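Local coordinates for protein fimbrial subunit type 1 (Actinomyces oris, PDB 3UXF) that forms the shaft of type 1 fimbriae as their major pilin subunit, displayed on the bacterial surface and anchored to the cell wall peptidoglycan, at residues P146-P151 / T338-G343; R222-D227 / F328-N333. All coordinates share one frame; numbering follows the deposited sequence.

Contact 1 (P146-P151 / T338-G343). With CA (calcium ion), chain E.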
loop_
_atom_site.group_PDB
_atom_site.type_symbol
_atom_site.label_atom_id
_atom_site.label_comp_id
_atom_site.label_asym_id
_atom_site.label_seq_id
_atom_site.Cartn_x
_atom_site.Cartn_y
_atom_site.Cartn_z
ATOM N N PRO A 146 -11.473 -14.147 -4.921
ATOM C CA PRO A 146 -10.402 -14.476 -3.967
ATOM C C PRO A 146 -10.217 -13.317 -2.986
ATOM O O PRO A 146 -10.436 -12.168 -3.374
ATOM C CB PRO A 146 -9.169 -14.590 -4.855
ATOM C CG PRO A 146 -9.704 -14.999 -6.204
ATOM C CD PRO A 146 -11.014 -14.255 -6.321
ATOM N N ASP A 147 -9.802 -13.615 -1.758
ATOM C CA ASP A 147 -9.746 -12.584 -0.729
ATOM C C ASP A 147 -9.000 -11.314 -1.158
ATOM O O ASP A 147 -9.385 -10.189 -0.788
ATOM C CB ASP A 147 -9.036 -13.127 0.513
ATOM C CG ASP A 147 -9.818 -14.227 1.229
ATOM O OD1 ASP A 147 -10.787 -14.811 0.699
ATOM O OD2 ASP A 147 -9.404 -14.554 2.358
ATOM N N LYS A 148 -7.899 -11.497 -1.875
ATOM C CA LYS A 148 -7.012 -10.399 -2.218
ATOM C C LYS A 148 -7.493 -9.542 -3.368
ATOM O O LYS A 148 -6.870 -8.529 -3.683
ATOM C CB LYS A 148 -5.624 -10.919 -2.564
ATOM C CG LYS A 148 -4.888 -11.611 -1.447
ATOM C CD LYS A 148 -3.535 -12.113 -1.942
ATOM C CE LYS A 148 -2.666 -12.586 -0.783
ATOM N NZ LYS A 148 -2.460 -11.464 0.178
ATOM N N VAL A 149 -8.576 -9.955 -4.030
ATOM C CA VAL A 149 -8.966 -9.325 -5.287
ATOM C C VAL A 149 -10.100 -8.314 -5.086
ATOM O O VAL A 149 -11.023 -8.532 -4.322
ATOM C CB VAL A 149 -9.420 -10.426 -6.292
ATOM C CG1 VAL A 149 -10.135 -9.800 -7.497
ATOM C CG2 VAL A 149 -8.215 -11.276 -6.712
ATOM N N ILE A 150 -10.047 -7.176 -5.771
ATOM C CA ILE A 150 -11.147 -6.228 -5.704
ATOM C C ILE A 150 -12.317 -6.649 -6.639
ATOM O O ILE A 150 -12.083 -6.835 -7.821
ATOM C CB ILE A 150 -10.668 -4.833 -6.125
ATOM C CG1 ILE A 150 -9.574 -4.362 -5.149
ATOM C CG2 ILE A 150 -11.823 -3.819 -6.068
ATOM C CD1 ILE A 150 -8.829 -3.148 -5.647
ATOM N N PRO A 151 -13.538 -6.775 -6.095
ATOM C CA PRO A 151 -14.640 -7.216 -6.967
ATOM C C PRO A 151 -14.978 -6.191 -8.030
ATOM O O PRO A 151 -14.868 -4.968 -7.822
ATOM C CB PRO A 151 -15.841 -7.303 -6.019
ATOM C CG PRO A 151 -15.292 -7.336 -4.668
ATOM C CD PRO A 151 -13.997 -6.565 -4.719
ATOM N N THR A 338 -1.615 -17.319 11.700
ATOM C CA THR A 338 -1.666 -16.592 10.420
ATOM C C THR A 338 -0.353 -15.858 10.120
ATOM O O THR A 338 0.270 -15.295 11.026
ATOM C CB THR A 338 -2.791 -15.526 10.451
ATOM O OG1 THR A 338 -4.040 -16.154 10.789
ATOM C CG2 THR A 338 -2.927 -14.808 9.097
ATOM N N THR A 339 0.056 -15.870 8.860
ATOM C CA THR A 339 1.241 -15.112 8.436
ATOM C C THR A 339 0.923 -14.197 7.263
ATOM O O THR A 339 1.585 -13.193 7.070
ATOM C CB THR A 339 2.391 -16.022 7.993
ATOM O OG1 THR A 339 1.892 -16.959 7.022
ATOM C CG2 THR A 339 2.976 -16.766 9.190
ATOM N N ASP A 340 -0.050 -14.561 6.443
ATOM C CA ASP A 340 -0.379 -13.723 5.297
ATOM C C ASP A 340 -1.361 -12.598 5.686
ATOM O O ASP A 340 -2.235 -12.804 6.512
ATOM C CB ASP A 340 -0.978 -14.563 4.172
ATOM C CG ASP A 340 -0.815 -13.905 2.811
ATOM O OD1 ASP A 340 -0.509 -12.688 2.768
ATOM O OD2 ASP A 340 -0.980 -14.605 1.783
ATOM N N ILE A 341 -1.209 -11.410 5.106
ATOM C CA ILE A 341 -2.167 -10.324 5.386
ATOM C C ILE A 341 -3.569 -10.741 4.934
ATOM O O ILE A 341 -3.723 -11.276 3.833
ATOM C CB ILE A 341 -1.769 -8.991 4.686
ATOM C CG1 ILE A 341 -2.629 -7.812 5.180
ATOM C CG2 ILE A 341 -1.866 -9.108 3.200
ATOM C CD1 ILE A 341 -2.121 -7.234 6.540
ATOM N N PRO A 342 -4.585 -10.474 5.773
ATOM C CA PRO A 342 -5.957 -10.792 5.342
ATOM C C PRO A 342 -6.503 -9.739 4.423
ATOM O O PRO A 342 -6.049 -8.602 4.388
ATOM C CB PRO A 342 -6.753 -10.803 6.642
ATOM C CG PRO A 342 -5.937 -10.095 7.652
ATOM C CD PRO A 342 -4.516 -10.092 7.196
ATOM N N GLY A 343 -7.511 -10.127 3.648
ATOM C CA GLY A 343 -8.260 -9.163 2.854
ATOM C C GLY A 343 -7.477 -8.659 1.656
ATOM O O GLY A 343 -6.587 -9.350 1.110
HETATM CA CA CA E . -10.652 -16.699 2.873
HETATM O O HOH W 1 -8.275 -12.894 3.834
HETATM O O HOH W 2 -4.924 -11.393 1.628
HETATM O O HOH W 3 -9.470 -16.044 5.092
#
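D147 OD2 is gripped twice: it binds the calcium ion at 2.5 Å and accepts from a water at the same distance, and that water in turn accepts from G343 N. The other oxygen, OD1, lies 2.9 Å from the calcium, so the carboxylate holds the metal through both oxygens, the second more loosely; the backbone carbonyl of N327 and a water add to the site. CG of D147 stands beside the backbone N, anti to the carbonyl carbon (chi1 -67°), which sends the carboxylate out from the type I turn of P146 to V149 to the ion. K148, next in that turn, lays its side chain along G343, and its CA-H meets G343 O with an angle of 152° at H. The chain bends only at its last torsion, where K148 NZ enters a long, weak salt bridge of 3.5 Å to D340 OD1. A second water bridges more firmly, accepting from K148 NZ at 2.9 Å and donating to the carbonyls of I341 and G343. Two bridging waters, the weak salt bridge and the CA-H...O contact thus join the loops, while calcium fixes the D147 carboxylate that orients the first water.

Contact 2 (R222-D227 / F328-N333)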
loop_
_atom_site.group_PDB
_atom_site.type_symbol
_atom_site.label_atom_id
_atom_site.label_comp_id
_atom_site.label_asym_id
_atom_site.label_seq_id
_atom_site.Cartn_x
_atom_site.Cartn_y
_atom_site.Cartn_z
ATOM N N ARG A 222 -19.293 -4.622 7.716
ATOM C CA ARG A 222 -17.992 -4.887 8.308
ATOM C C ARG A 222 -16.931 -4.102 7.556
ATOM O O ARG A 222 -16.905 -4.098 6.332
ATOM C CB ARG A 222 -17.657 -6.380 8.287
ATOM C CG ARG A 222 -16.275 -6.698 8.848
ATOM C CD ARG A 222 -15.970 -8.187 8.832
ATOM N NE ARG A 222 -14.771 -8.503 9.604
ATOM C CZ ARG A 222 -14.113 -9.654 9.527
ATOM N NH1 ARG A 222 -14.536 -10.607 8.710
ATOM N NH2 ARG A 222 -13.033 -9.853 10.268
ATOM N N TYR A 223 -16.063 -3.433 8.300
ATOM C CA TYR A 223 -14.978 -2.678 7.703
ATOM C C TYR A 223 -13.794 -2.686 8.653
ATOM O O TYR A 223 -13.802 -2.010 9.675
ATOM C CB TYR A 223 -15.411 -1.246 7.386
ATOM C CG TYR A 223 -14.500 -0.535 6.413
ATOM C CD1 TYR A 223 -14.776 -0.521 5.054
ATOM C CD2 TYR A 223 -13.363 0.123 6.853
ATOM C CE1 TYR A 223 -13.947 0.127 4.165
ATOM C CE2 TYR A 223 -12.529 0.772 5.974
ATOM C CZ TYR A 223 -12.821 0.773 4.631
ATOM O OH TYR A 223 -11.989 1.426 3.755
ATOM N N GLU A 224 -12.783 -3.472 8.306
ATOM C CA GLU A 224 -11.592 -3.583 9.128
ATOM C C GLU A 224 -10.335 -3.355 8.303
ATOM O O GLU A 224 -10.209 -3.858 7.190
ATOM C CB GLU A 224 -11.541 -4.952 9.816
ATOM C CG GLU A 224 -12.662 -5.166 10.822
ATOM C CD GLU A 224 -12.757 -6.594 11.325
ATOM O OE1 GLU A 224 -11.830 -7.384 11.069
ATOM O OE2 GLU A 224 -13.766 -6.920 11.979
ATOM N N VAL A 225 -9.415 -2.582 8.868
ATOM C CA VAL A 225 -8.119 -2.342 8.262
ATOM C C VAL A 225 -7.116 -3.064 9.148
ATOM O O VAL A 225 -7.005 -2.768 10.335
ATOM C CB VAL A 225 -7.790 -0.845 8.198
ATOM C CG1 VAL A 225 -6.391 -0.631 7.651
ATOM C CG2 VAL A 225 -8.818 -0.120 7.349
ATOM N N VAL A 226 -6.412 -4.031 8.573
ATOM C CA VAL A 226 -5.514 -4.885 9.356
ATOM C C VAL A 226 -4.097 -4.564 9.001
ATOM O O VAL A 226 -3.749 -4.465 7.822
ATOM C CB VAL A 226 -5.795 -6.378 9.071
ATOM C CG1 VAL A 226 -4.849 -7.266 9.927
ATOM C CG2 VAL A 226 -7.275 -6.692 9.406
ATOM N N ASP A 227 -3.247 -4.389 10.020
ATOM C CA ASP A 227 -1.863 -4.149 9.750
ATOM C C ASP A 227 -1.040 -5.320 10.301
ATOM O O ASP A 227 -1.154 -5.697 11.482
ATOM C CB ASP A 227 -1.403 -2.846 10.392
ATOM C CG ASP A 227 -0.055 -2.461 9.927
ATOM O OD1 ASP A 227 0.927 -3.181 10.201
ATOM O OD2 ASP A 227 0.021 -1.427 9.260
ATOM N N PHE A 328 -13.853 -13.840 4.501
ATOM C CA PHE A 328 -12.881 -13.131 5.336
ATOM C C PHE A 328 -12.948 -13.668 6.758
ATOM O O PHE A 328 -13.672 -13.150 7.616
ATOM C CB PHE A 328 -13.145 -11.618 5.320
ATOM C CG PHE A 328 -13.111 -11.005 3.938
ATOM C CD1 PHE A 328 -11.940 -10.980 3.179
ATOM C CD2 PHE A 328 -14.265 -10.452 3.386
ATOM C CE1 PHE A 328 -11.918 -10.420 1.898
ATOM C CE2 PHE A 328 -14.242 -9.874 2.112
ATOM C CZ PHE A 328 -13.073 -9.862 1.376
ATOM N N THR A 329 -12.181 -14.724 7.020
ATOM C CA THR A 329 -12.291 -15.386 8.319
ATOM C C THR A 329 -11.414 -14.772 9.405
ATOM O O THR A 329 -11.491 -15.177 10.552
ATOM C CB THR A 329 -11.975 -16.873 8.211
ATOM O OG1 THR A 329 -10.691 -17.032 7.612
ATOM C CG2 THR A 329 -13.037 -17.570 7.327
ATOM N N TRP A 330 -10.601 -13.775 9.055
ATOM C CA TRP A 330 -9.865 -13.025 10.059
ATOM C C TRP A 330 -10.624 -12.752 11.341
ATOM O O TRP A 330 -11.746 -12.252 11.331
ATOM C CB TRP A 330 -9.431 -11.684 9.469
ATOM C CG TRP A 330 -8.666 -10.803 10.424
ATOM C CD1 TRP A 330 -9.077 -9.617 10.954
ATOM C CD2 TRP A 330 -7.350 -11.046 10.939
ATOM N NE1 TRP A 330 -8.088 -9.093 11.767
ATOM C CE2 TRP A 330 -7.022 -9.961 11.770
ATOM C CE3 TRP A 330 -6.429 -12.082 10.779
ATOM C CZ2 TRP A 330 -5.807 -9.868 12.433
ATOM C CZ3 TRP A 330 -5.206 -11.976 11.432
ATOM C CH2 TRP A 330 -4.915 -10.881 12.246
ATOM N N ASP A 331 -9.997 -13.056 12.471
ATOM C CA ASP A 331 -10.541 -12.690 13.765
ATOM C C ASP A 331 -9.487 -11.827 14.462
ATOM O O ASP A 331 -8.416 -12.310 14.808
ATOM C CB ASP A 331 -10.769 -13.949 14.591
ATOM C CG ASP A 331 -11.244 -13.645 15.986
ATOM O OD1 ASP A 331 -11.236 -12.468 16.428
ATOM O OD2 ASP A 331 -11.640 -14.618 16.669
ATOM N N PRO A 332 -9.761 -10.526 14.631
ATOM C CA PRO A 332 -8.710 -9.617 15.104
ATOM C C PRO A 332 -8.115 -10.013 16.439
ATOM O O PRO A 332 -6.992 -9.639 16.765
ATOM C CB PRO A 332 -9.431 -8.271 15.273
ATOM C CG PRO A 332 -10.696 -8.390 14.485
ATOM C CD PRO A 332 -11.006 -9.836 14.232
ATOM N N ASN A 333 -8.902 -10.738 17.230
ATOM C CA ASN A 333 -8.482 -11.150 18.546
ATOM C C ASN A 333 -7.794 -12.495 18.533
ATOM O O ASN A 333 -7.182 -12.869 19.520
ATOM C CB ASN A 333 -9.703 -11.212 19.479
ATOM C CG ASN A 333 -10.089 -9.860 19.982
ATOM O OD1 ASN A 333 -9.312 -9.211 20.680
ATOM N ND2 ASN A 333 -11.274 -9.393 19.600
#
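An inner strand of a β-sheet, 224-229, flanked antiparallel by strands 269-275 and 312-321, is covered here by the loop that joins strands 312-321 and 344-362. R222, E224 and V226 present their side chains to that loop, and the anchor is an arginine that reads two loop carbonyls. R222 NH1 donates to F328 O and NH2 to W330 O, each at 2.9 Å, with N-H...O angles of 147° and 143°. F328 O lies in the guanidinium plane, whereas W330 O is tilted somewhat from it. The reach comes from a fully extended side chain, with CG anti to the backbone N and the chain straight through to NE.

E224, two residues along, fixes the rotation of that guanidinium. It is gripped side-on, R222 NE donating to E224 OE2 at 3.0 Å and NH2 to OE1, both nitrogens meeting the carboxylate from above its plane. NH2 thus serves both E224 and W330, while OE2 also accepts from Q274 NE2. The two N-H donors would favour the ionised carboxylate of E224, which probably offsets the charge of R222.

Beyond the polar end, the W330 indole is sandwiched. V226 CG1 sits over one face, offset toward the rim and 3.7 Å from W330 CZ2, and the backbone N of P332 covers the opposite face. E224 OE1 meets the indole at its edge, near CD1, with the carboxylate turned 69° from the ring plane. The indole NE1 bonds to T272 OG1 of strand 269-275, so the ring is tied to the sheet as well as packed on it. Past the tryptophan the loop folds on itself in an Asx turn, N333 N donating to D331 OD1, and P332 is directed back at the strand, its CG lying 3.7 Å from E224 OE1.

Contact 1 and contact 2 use two parts of the same loop between strands 312-321 and 344-362, and their centres lie about 10 Å apart. In sequence, both segments of contact 2 fall between those of contact 1. They also touch directly: P342 CG lies 3.7 Å from W330 CD2 and 3.8 Å from V226 CG1, while I341 CD1 approaches V226 O at 3.5 Å. The calcium ion ties them at the other end, since D147 binds it together with N327; the side chain of F328, the residue after N327, lies about 6 Å from the metal. The F328 ring, through CE1, lies 3.7 Å from D147 O.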